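Local coordinates for N2152 (Neocallimastix frontalis, PDB 5U22), which is a family 39 glycoside hydrolase of a rumen anaerobic fungus, probably cleaving rare arabinosyl substrates with polyspecific activity, at residues Q162-K165 against Q166-L170; K194-L197 against Q198-Q202; P258-S261 against A262-I265; F305-W308 against Y309-T313. All blocks are in the same frame, centred on the assembly; numbering follows the deposited sequence.

Contact 1: residues Q162-K165 against Q166-L170; sequences QMWK and QTYDL
The rings of Trp-164 and Tyr-168, one helical turn apart, meet at an angle that is neither a stack nor an edge-to-face pair: the five-membered indole ring and the phenol have centroids 5.7 Å apart and planes 42° apart. The approach is made by Tyr-168 CD2, which stands 3.9 Å from Trp-164 NE1 and 4.1 Å from Trp-164 CZ2. The indole also meets Phe-196 of helix 190-202 edge-to-face, and its NE1 donates to Cys-205 O. Tyr-168 OH is engaged with Arg-172 NH2 and Leu-206 O, so both rings are anchored at their polar atoms. On another side of the helix, Thr-167 OG1 sits beside its own backbone N (chi1 -53°), which lets it turn back and donate to Met-163 O over 2.7 Å. Thr-167 N donates to that oxygen from the other face of the carbonyl plane, so two bonds grip one acceptor; Trp-120 NE1 also bonds the hydroxyl. Toward solvent, Lys-165 bends at chi2 and passes obliquely across Asp-169, making a salt bridge whose bond from Lys-165 NZ to Asp-169 OD1 is weak at 3.3 Å. The ammonium also donates to Asn-203 O. The i to i+4 spacing is that of an alpha helix, and helix 160-174 is an outer helix of the TIM barrel, with Trp-164 and Tyr-168 on strand 180-185 and other side chains on helices 117-134 and 190-202.

Contact 2: residues K194-L197 against Q198-Q202; sequences KNFL and QFSKQ
Ser-200 holds its hydroxyl over one face of the Phe-196 ring, with OG 3.2 Å above the plane and displaced toward the rim. Two torsions create this meeting: Phe-196 CG lies anti to its backbone N (chi1 172°), while Ser-200 OG lies beside its own (chi1 -67°). The same serine rotation lets OG donate to Phe-196 O at 2.9 Å. Ser-200 N reaches that oxygen from the opposite face of the carbonyl plane, so the acceptor is doubly held. Helix 190-202 is the crossover helix of a beta-alpha-beta unit between strands 180-185 and 209-212 of the TIM barrel, and Phe-196 packs inward on Pro-183 and Phe-185. Replacing Phe-196 by an alanine would probably open a gap beneath Ser-200 OG and leave the Trp-164 indole without its edge-to-face partner. Along the exposed side, Lys-194 runs fully extended and crosses Gln-198, with Lys-194 CE 3.5 Å from Gln-198 NE2. A water donates to Asn-195 OD1 at 2.8 Å and to Gln-198 OE1 at 2.5 Å, bridging two oxygens that stand 4.2 Å apart. Lys-201, also extended, carries its ammonium to Leu-235 O on helix 221-235.

Contact 3: residues P258-S261 against A262-I265; sequences PGSS and ARFI
Arg-263 folds back on Ser-260 and grips it side-on with two nitrogens, each bonded to a different atom. Arg-263 NE donates to Ser-260 O at 3.1 Å along a nearly straight path (N-H...O 170°), in the carbonyl plane and on a lone pair. Arg-263 NH2 donates to Ser-260 OG at 2.9 Å, with the hydroxyl tilted 19° from the guanidinium plane. A bend at chi3 (-58°) turns the arginine chain back far enough for this grip. Ser-260 O takes a further bond from Arg-263 N, whose donor lies above the carbonyl plane. At the edge of the Phe-264 ring, in its plane, Ser-260 OG approaches CE2 to 3.8 Å. Ile-265 N donates to Ser-261 O at 3.0 Å, and Ile-265 CG1 packs 3.5 Å from that same oxygen. All this occupies the first turns of helix 258-270, the crossover helix of a beta-alpha-beta unit joining strands 242-247 and 275-278 of the TIM barrel. In the next shell, Asp-249 OD1 forms a salt bridge with Arg-263 NH2, and Lys-327 O accepts from Arg-263 NH1, so the guanidinium is fixed from several directions in a buried setting. A leucine in place of Arg-263 would probably leave the Asp-249 carboxylate without this countercharge and Ser-260 OG without this donor. Ser-261 OG turns back to Gln-257 O, just before the helix.

Contact 4: residues F305-W308 against Y309-T313; sequences FYKW and YGDMT
Between residues 305-308 and 309-313 the chain completes the last turns of helix 301-310 and leaves it: Tyr-309 N bonds Phe-305 O at 3.1 Å, Gly-310 N bonds Tyr-306 O at 2.8 Å, and Asp-311 N bonds Lys-307 O at 2.9 Å. Asp-311 N also makes a weak bond to Trp-308 O. By Met-312 psi has swung to 135°, an extended value that takes the chain out of the helical path. Among the side chains, Tyr-306 and Tyr-309 lie side by side and point the same way, their CD2 atoms 4.2 Å apart, with Tyr-306 CD2 near the plane of the Tyr-309 ring at its edge. Their hydroxyls diverge in partnership: Tyr-306 OH bonds Tyr-247 OH, while Tyr-309 OH bonds Glu-269 OE2 and Ala-40 N. Lys-307, bent at chi2 (75°), crosses Asp-311 and sends NZ to the syn lone pair of Asp-311 OD1 at 3.1 Å. Pro-61 O is a second acceptor for this ammonium. Since both Asp-311 carboxylate oxygens also lie within 3.5 Å of the acceptor Lys-307 O, the lysine charge probably offsets the crowding of oxygens near the C-terminal end of the helix.

How the contacts relate
From the N terminus the four contacts follow in series, none nested or crossing; contacts 1 to 3 each close only a turn within one helix, and contact 4 closes the last turn of its helix and runs on into the loop. Contact 1, on helix 160-174, and contact 2, on helix 190-202, flank strand 180-185 in sequence; their centres lie 14 Å apart, and Trp-164 CE2 meets Phe-196 CZ at 3.7 Å, tying adjacent barrel helices together. Contact 3, on helix 258-270, comes about 32 Å from contact 2, centre to centre. It touches contact 4, on helix 301-310, where Ala-262 CB stands 3.5 Å from Phe-305 CZ. Contact 4 then leads into strand 315-320, joining the barrel's last helices to the beta-sandwich domain.

Contact 1: residues Q162-K165 against Q166-L170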
# COMPACT_ATOMS: atom_id res chain seq x y z
N GLN A 162 0.62 23.92 -14.44
CA GLN A 162 -0.42 24.39 -15.37
C GLN A 162 -1.30 23.23 -15.82
O GLN A 162 -2.53 23.32 -15.79
CB GLN A 162 0.21 25.09 -16.59
CG GLN A 162 0.90 26.47 -16.35
CD GLN A 162 1.34 27.23 -17.65
OE1 GLN A 162 2.42 27.01 -18.21
NE2 GLN A 162 0.51 28.17 -18.08
N MET A 163 -0.68 22.11 -16.22
CA MET A 163 -1.47 20.95 -16.62
C MET A 163 -2.32 20.45 -15.46
O MET A 163 -3.48 20.06 -15.65
CB MET A 163 -0.55 19.85 -17.16
CG MET A 163 -1.29 18.59 -17.62
SD MET A 163 -1.68 17.44 -16.26
CE MET A 163 -0.10 17.17 -15.53
N TRP A 164 -1.75 20.45 -14.25
CA TRP A 164 -2.50 20.03 -13.07
C TRP A 164 -3.73 20.90 -12.87
O TRP A 164 -4.85 20.40 -12.74
CB TRP A 164 -1.62 20.09 -11.81
CG TRP A 164 -2.44 19.82 -10.55
CD1 TRP A 164 -3.07 20.74 -9.77
CD2 TRP A 164 -2.71 18.54 -9.97
NE1 TRP A 164 -3.72 20.11 -8.72
CE2 TRP A 164 -3.51 18.76 -8.83
CE3 TRP A 164 -2.34 17.22 -10.29
CZ2 TRP A 164 -3.96 17.71 -8.01
CZ3 TRP A 164 -2.80 16.18 -9.48
CH2 TRP A 164 -3.59 16.43 -8.35
N LYS A 165 -3.52 22.21 -12.79
CA LYS A 165 -4.63 23.14 -12.59
C LYS A 165 -5.70 22.97 -13.66
O LYS A 165 -6.90 22.90 -13.36
CB LYS A 165 -4.09 24.57 -12.59
CG LYS A 165 -5.16 25.65 -12.66
CD LYS A 165 -6.09 25.62 -11.46
CE LYS A 165 -7.01 26.85 -11.45
NZ LYS A 165 -8.07 26.71 -10.42
N GLN A 166 -5.29 22.89 -14.92
CA GLN A 166 -6.27 22.84 -16.00
C GLN A 166 -7.02 21.52 -16.00
O GLN A 166 -8.23 21.48 -16.25
CB GLN A 166 -5.58 23.08 -17.35
CG GLN A 166 -5.09 24.53 -17.54
CD GLN A 166 -4.14 24.69 -18.72
OE1 GLN A 166 -4.31 24.05 -19.76
NE2 GLN A 166 -3.14 25.55 -18.56
N THR A 167 -6.33 20.42 -15.70
CA THR A 167 -7.01 19.13 -15.68
C THR A 167 -7.91 19.01 -14.46
O THR A 167 -8.99 18.42 -14.52
CB THR A 167 -5.97 18.00 -15.73
OG1 THR A 167 -5.10 18.21 -16.84
CG2 THR A 167 -6.66 16.66 -15.87
N TYR A 168 -7.45 19.56 -13.33
CA TYR A 168 -8.26 19.60 -12.12
C TYR A 168 -9.58 20.32 -12.37
O TYR A 168 -10.65 19.83 -12.00
CB TYR A 168 -7.45 20.30 -11.02
CG TYR A 168 -8.06 20.34 -9.63
CD1 TYR A 168 -9.08 21.24 -9.31
CD2 TYR A 168 -7.56 19.54 -8.62
CE1 TYR A 168 -9.62 21.30 -8.02
CE2 TYR A 168 -8.08 19.59 -7.34
CZ TYR A 168 -9.11 20.46 -7.05
OH TYR A 168 -9.60 20.50 -5.77
N ASP A 169 -9.53 21.48 -13.03
CA ASP A 169 -10.75 22.22 -13.31
C ASP A 169 -11.66 21.43 -14.22
O ASP A 169 -12.89 21.44 -14.06
CB ASP A 169 -10.43 23.59 -13.92
CG ASP A 169 -9.79 24.54 -12.93
OD1 ASP A 169 -9.78 24.21 -11.73
OD2 ASP A 169 -9.29 25.61 -13.34
N LEU A 170 -11.08 20.72 -15.20
CA LEU A 170 -11.87 19.86 -16.07
C LEU A 170 -12.58 18.77 -15.27
O LEU A 170 -13.78 18.55 -15.43
CB LEU A 170 -10.97 19.26 -17.15
CG LEU A 170 -11.67 18.15 -17.96
CD1 LEU A 170 -12.81 18.74 -18.79
CD2 LEU A 170 -10.69 17.41 -18.84

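Contact 2: residues K194-L197 against Q198-Q202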
# COMPACT_ATOMS: atom_id res chain seq x y z
N LYS A 194 6.12 21.21 -0.84
CA LYS A 194 5.67 22.52 -0.38
C LYS A 194 5.31 23.42 -1.55
O LYS A 194 4.25 24.06 -1.54
CB LYS A 194 6.77 23.16 0.48
CG LYS A 194 6.39 24.53 1.07
CD LYS A 194 7.52 25.07 1.96
CE LYS A 194 7.21 26.45 2.53
NZ LYS A 194 8.13 26.74 3.67
N ASN A 195 6.18 23.48 -2.57
CA ASN A 195 5.88 24.27 -3.76
C ASN A 195 4.55 23.85 -4.37
O ASN A 195 3.72 24.69 -4.75
CB ASN A 195 7.01 24.14 -4.78
CG ASN A 195 8.12 25.19 -4.58
OD1 ASN A 195 7.84 26.36 -4.32
ND2 ASN A 195 9.37 24.77 -4.74
N PHE A 196 4.29 22.55 -4.44
CA PHE A 196 3.03 22.07 -5.00
C PHE A 196 1.85 22.44 -4.11
O PHE A 196 0.79 22.82 -4.61
CB PHE A 196 3.07 20.56 -5.21
CG PHE A 196 1.74 20.00 -5.59
CD1 PHE A 196 1.25 20.19 -6.87
CD2 PHE A 196 0.96 19.31 -4.67
CE1 PHE A 196 0.01 19.69 -7.24
CE2 PHE A 196 -0.28 18.81 -5.03
CZ PHE A 196 -0.75 19.00 -6.32
N LEU A 197 1.99 22.26 -2.79
CA LEU A 197 0.90 22.61 -1.89
C LEU A 197 0.62 24.11 -1.91
O LEU A 197 -0.55 24.53 -1.90
CB LEU A 197 1.23 22.16 -0.47
CG LEU A 197 1.25 20.64 -0.31
CD1 LEU A 197 1.69 20.28 1.10
CD2 LEU A 197 -0.12 20.07 -0.62
N GLN A 198 1.67 24.93 -1.91
CA GLN A 198 1.47 26.37 -1.97
C GLN A 198 0.76 26.77 -3.25
O GLN A 198 -0.20 27.56 -3.23
CB GLN A 198 2.81 27.09 -1.83
CG GLN A 198 3.33 27.13 -0.39
CD GLN A 198 4.67 27.85 -0.28
OE1 GLN A 198 5.50 27.77 -1.18
NE2 GLN A 198 4.89 28.52 0.85
N PHE A 199 1.20 26.23 -4.39
CA PHE A 199 0.54 26.49 -5.66
C PHE A 199 -0.92 26.07 -5.62
O PHE A 199 -1.81 26.80 -6.07
CB PHE A 199 1.27 25.77 -6.79
CG PHE A 199 0.53 25.81 -8.10
CD1 PHE A 199 0.71 26.87 -8.97
CD2 PHE A 199 -0.36 24.80 -8.45
CE1 PHE A 199 0.03 26.92 -10.18
CE2 PHE A 199 -1.05 24.85 -9.65
CZ PHE A 199 -0.86 25.91 -10.52
N SER A 200 -1.19 24.88 -5.07
CA SER A 200 -2.52 24.30 -5.17
C SER A 200 -3.50 24.95 -4.20
O SER A 200 -4.68 25.11 -4.53
CB SER A 200 -2.45 22.79 -4.94
OG SER A 200 -1.73 22.18 -5.99
N LYS A 201 -3.04 25.32 -3.01
CA LYS A 201 -3.89 26.08 -2.10
C LYS A 201 -4.29 27.42 -2.72
O LYS A 201 -5.47 27.79 -2.73
CB LYS A 201 -3.19 26.30 -0.76
CG LYS A 201 -3.97 27.24 0.15
CD LYS A 201 -3.27 27.52 1.46
CE LYS A 201 -4.19 28.33 2.39
NZ LYS A 201 -3.51 28.70 3.65
N GLN A 202 -3.32 28.15 -3.25
CA GLN A 202 -3.60 29.49 -3.74
C GLN A 202 -4.42 29.48 -5.02
O GLN A 202 -5.17 30.42 -5.29
CB GLN A 202 -2.30 30.26 -3.93
CG GLN A 202 -1.66 30.67 -2.60
CD GLN A 202 -2.64 31.40 -1.69
OE1 GLN A 202 -3.42 32.25 -2.15
NE2 GLN A 202 -2.62 31.08 -0.41
O HOH W 1 5.93 28.28 -3.57

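Contact 3: residues P258-S261 against A262-I265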
# COMPACT_ATOMS: atom_id res chain seq x y z
N PRO A 258 8.11 -10.83 1.78
CA PRO A 258 7.52 -10.66 3.12
C PRO A 258 8.32 -9.76 4.06
O PRO A 258 7.74 -8.85 4.67
CB PRO A 258 7.44 -12.11 3.65
CG PRO A 258 7.42 -12.97 2.39
CD PRO A 258 8.32 -12.24 1.42
N GLY A 259 9.62 -9.99 4.20
CA GLY A 259 10.40 -9.21 5.15
C GLY A 259 10.39 -7.73 4.83
O GLY A 259 10.08 -6.89 5.69
N SER A 260 10.69 -7.37 3.58
CA SER A 260 10.66 -5.97 3.19
C SER A 260 9.28 -5.37 3.41
O SER A 260 9.14 -4.28 3.99
CB SER A 260 11.07 -5.83 1.73
OG SER A 260 10.81 -4.51 1.29
N SER A 261 8.25 -6.09 2.98
CA SER A 261 6.88 -5.57 3.00
C SER A 261 6.41 -5.28 4.41
O SER A 261 5.66 -4.32 4.64
CB SER A 261 5.94 -6.56 2.31
OG SER A 261 6.39 -6.84 0.99
N ALA A 262 6.83 -6.11 5.38
CA ALA A 262 6.41 -5.89 6.76
C ALA A 262 6.70 -4.47 7.23
O ALA A 262 5.94 -3.90 8.02
CB ALA A 262 7.10 -6.88 7.69
N ARG A 263 7.80 -3.88 6.76
CA ARG A 263 8.18 -2.55 7.23
C ARG A 263 7.28 -1.48 6.64
O ARG A 263 6.92 -0.52 7.34
CB ARG A 263 9.64 -2.28 6.87
CG ARG A 263 10.61 -3.35 7.33
CD ARG A 263 11.97 -3.19 6.61
NE ARG A 263 11.86 -3.24 5.15
CZ ARG A 263 12.88 -3.01 4.33
NH1 ARG A 263 14.07 -2.72 4.83
NH2 ARG A 263 12.70 -3.07 3.01
N PHE A 264 6.93 -1.60 5.36
CA PHE A 264 5.99 -0.64 4.76
C PHE A 264 4.63 -0.74 5.43
O PHE A 264 3.99 0.27 5.76
CB PHE A 264 5.86 -0.90 3.26
CG PHE A 264 7.09 -0.52 2.46
CD1 PHE A 264 7.28 0.78 2.04
CD2 PHE A 264 8.03 -1.48 2.10
CE1 PHE A 264 8.39 1.14 1.30
CE2 PHE A 264 9.15 -1.13 1.35
CZ PHE A 264 9.33 0.18 0.95
N ILE A 265 4.16 -1.97 5.63
CA ILE A 265 2.89 -2.18 6.30
C ILE A 265 2.91 -1.55 7.69
O ILE A 265 2.02 -0.78 8.05
CB ILE A 265 2.57 -3.68 6.36
CG1 ILE A 265 2.22 -4.21 4.96
CG2 ILE A 265 1.45 -3.95 7.36
CD1 ILE A 265 2.23 -5.73 4.85

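Contact 4: residues F305-W308 against Y309-T313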
# COMPACT_ATOMS: atom_id res chain seq x y z
N PHE A 305 2.08 -13.70 3.31
CA PHE A 305 2.25 -12.60 4.26
C PHE A 305 1.10 -11.61 4.16
O PHE A 305 0.53 -11.21 5.19
CB PHE A 305 3.60 -11.89 4.08
CG PHE A 305 3.97 -10.99 5.24
CD1 PHE A 305 4.41 -11.54 6.44
CD2 PHE A 305 3.84 -9.61 5.14
CE1 PHE A 305 4.73 -10.72 7.51
CE2 PHE A 305 4.17 -8.79 6.21
CZ PHE A 305 4.60 -9.35 7.40
N TYR A 306 0.70 -11.24 2.94
CA TYR A 306 -0.41 -10.31 2.79
C TYR A 306 -1.74 -10.95 3.17
O TYR A 306 -2.68 -10.24 3.54
CB TYR A 306 -0.43 -9.75 1.36
CG TYR A 306 0.53 -8.58 1.21
CD1 TYR A 306 1.91 -8.79 1.11
CD2 TYR A 306 0.06 -7.28 1.22
CE1 TYR A 306 2.78 -7.70 0.99
CE2 TYR A 306 0.92 -6.20 1.10
CZ TYR A 306 2.27 -6.41 0.99
OH TYR A 306 3.09 -5.32 0.86
N LYS A 307 -1.85 -12.28 3.11
CA LYS A 307 -3.05 -12.94 3.61
C LYS A 307 -3.17 -12.78 5.12
O LYS A 307 -4.25 -12.48 5.64
CB LYS A 307 -3.03 -14.42 3.20
CG LYS A 307 -4.13 -15.28 3.84
CD LYS A 307 -5.49 -15.02 3.22
CE LYS A 307 -6.56 -15.95 3.83
NZ LYS A 307 -7.90 -15.33 3.78
N TRP A 308 -2.06 -12.99 5.84
CA TRP A 308 -2.04 -12.71 7.28
C TRP A 308 -2.51 -11.30 7.55
O TRP A 308 -3.33 -11.05 8.44
CB TRP A 308 -0.63 -12.87 7.82
CG TRP A 308 -0.12 -14.25 7.97
CD1 TRP A 308 -0.83 -15.41 7.89
CD2 TRP A 308 1.23 -14.62 8.24
NE1 TRP A 308 0.01 -16.49 8.10
CE2 TRP A 308 1.28 -16.02 8.32
CE3 TRP A 308 2.42 -13.89 8.42
CZ2 TRP A 308 2.47 -16.71 8.57
CZ3 TRP A 308 3.59 -14.57 8.67
CH2 TRP A 308 3.61 -15.97 8.75
N TYR A 309 -1.98 -10.35 6.78
CA TYR A 309 -2.33 -8.95 6.94
C TYR A 309 -3.81 -8.71 6.68
O TYR A 309 -4.50 -8.09 7.50
CB TYR A 309 -1.47 -8.13 5.97
CG TYR A 309 -1.67 -6.63 5.99
CD1 TYR A 309 -1.86 -5.93 7.18
CD2 TYR A 309 -1.61 -5.91 4.80
CE1 TYR A 309 -2.02 -4.54 7.19
CE2 TYR A 309 -1.75 -4.53 4.79
CZ TYR A 309 -1.95 -3.84 5.98
OH TYR A 309 -2.08 -2.47 5.94
N GLY A 310 -4.31 -9.21 5.56
CA GLY A 310 -5.70 -8.99 5.21
C GLY A 310 -6.67 -9.62 6.19
O GLY A 310 -7.80 -9.15 6.33
N ASP A 311 -6.24 -10.70 6.87
CA ASP A 311 -7.07 -11.36 7.88
C ASP A 311 -7.24 -10.54 9.14
O ASP A 311 -8.09 -10.88 9.97
CB ASP A 311 -6.49 -12.72 8.29
CG ASP A 311 -6.60 -13.77 7.20
OD1 ASP A 311 -7.34 -13.55 6.22
OD2 ASP A 311 -5.97 -14.85 7.36
N MET A 312 -6.42 -9.50 9.34
CA MET A 312 -6.47 -8.76 10.59
C MET A 312 -7.81 -8.07 10.74
O MET A 312 -8.33 -7.48 9.78
CB MET A 312 -5.33 -7.75 10.65
CG MET A 312 -3.95 -8.39 10.79
SD MET A 312 -2.64 -7.15 10.85
CE MET A 312 -1.66 -7.75 12.22
N THR A 313 -8.38 -8.17 11.94
CA THR A 313 -9.65 -7.55 12.30
C THR A 313 -9.49 -6.83 13.63
O THR A 313 -8.47 -6.99 14.32
CB THR A 313 -10.78 -8.60 12.38
OG1 THR A 313 -10.41 -9.66 13.27
CG2 THR A 313 -11.08 -9.20 11.01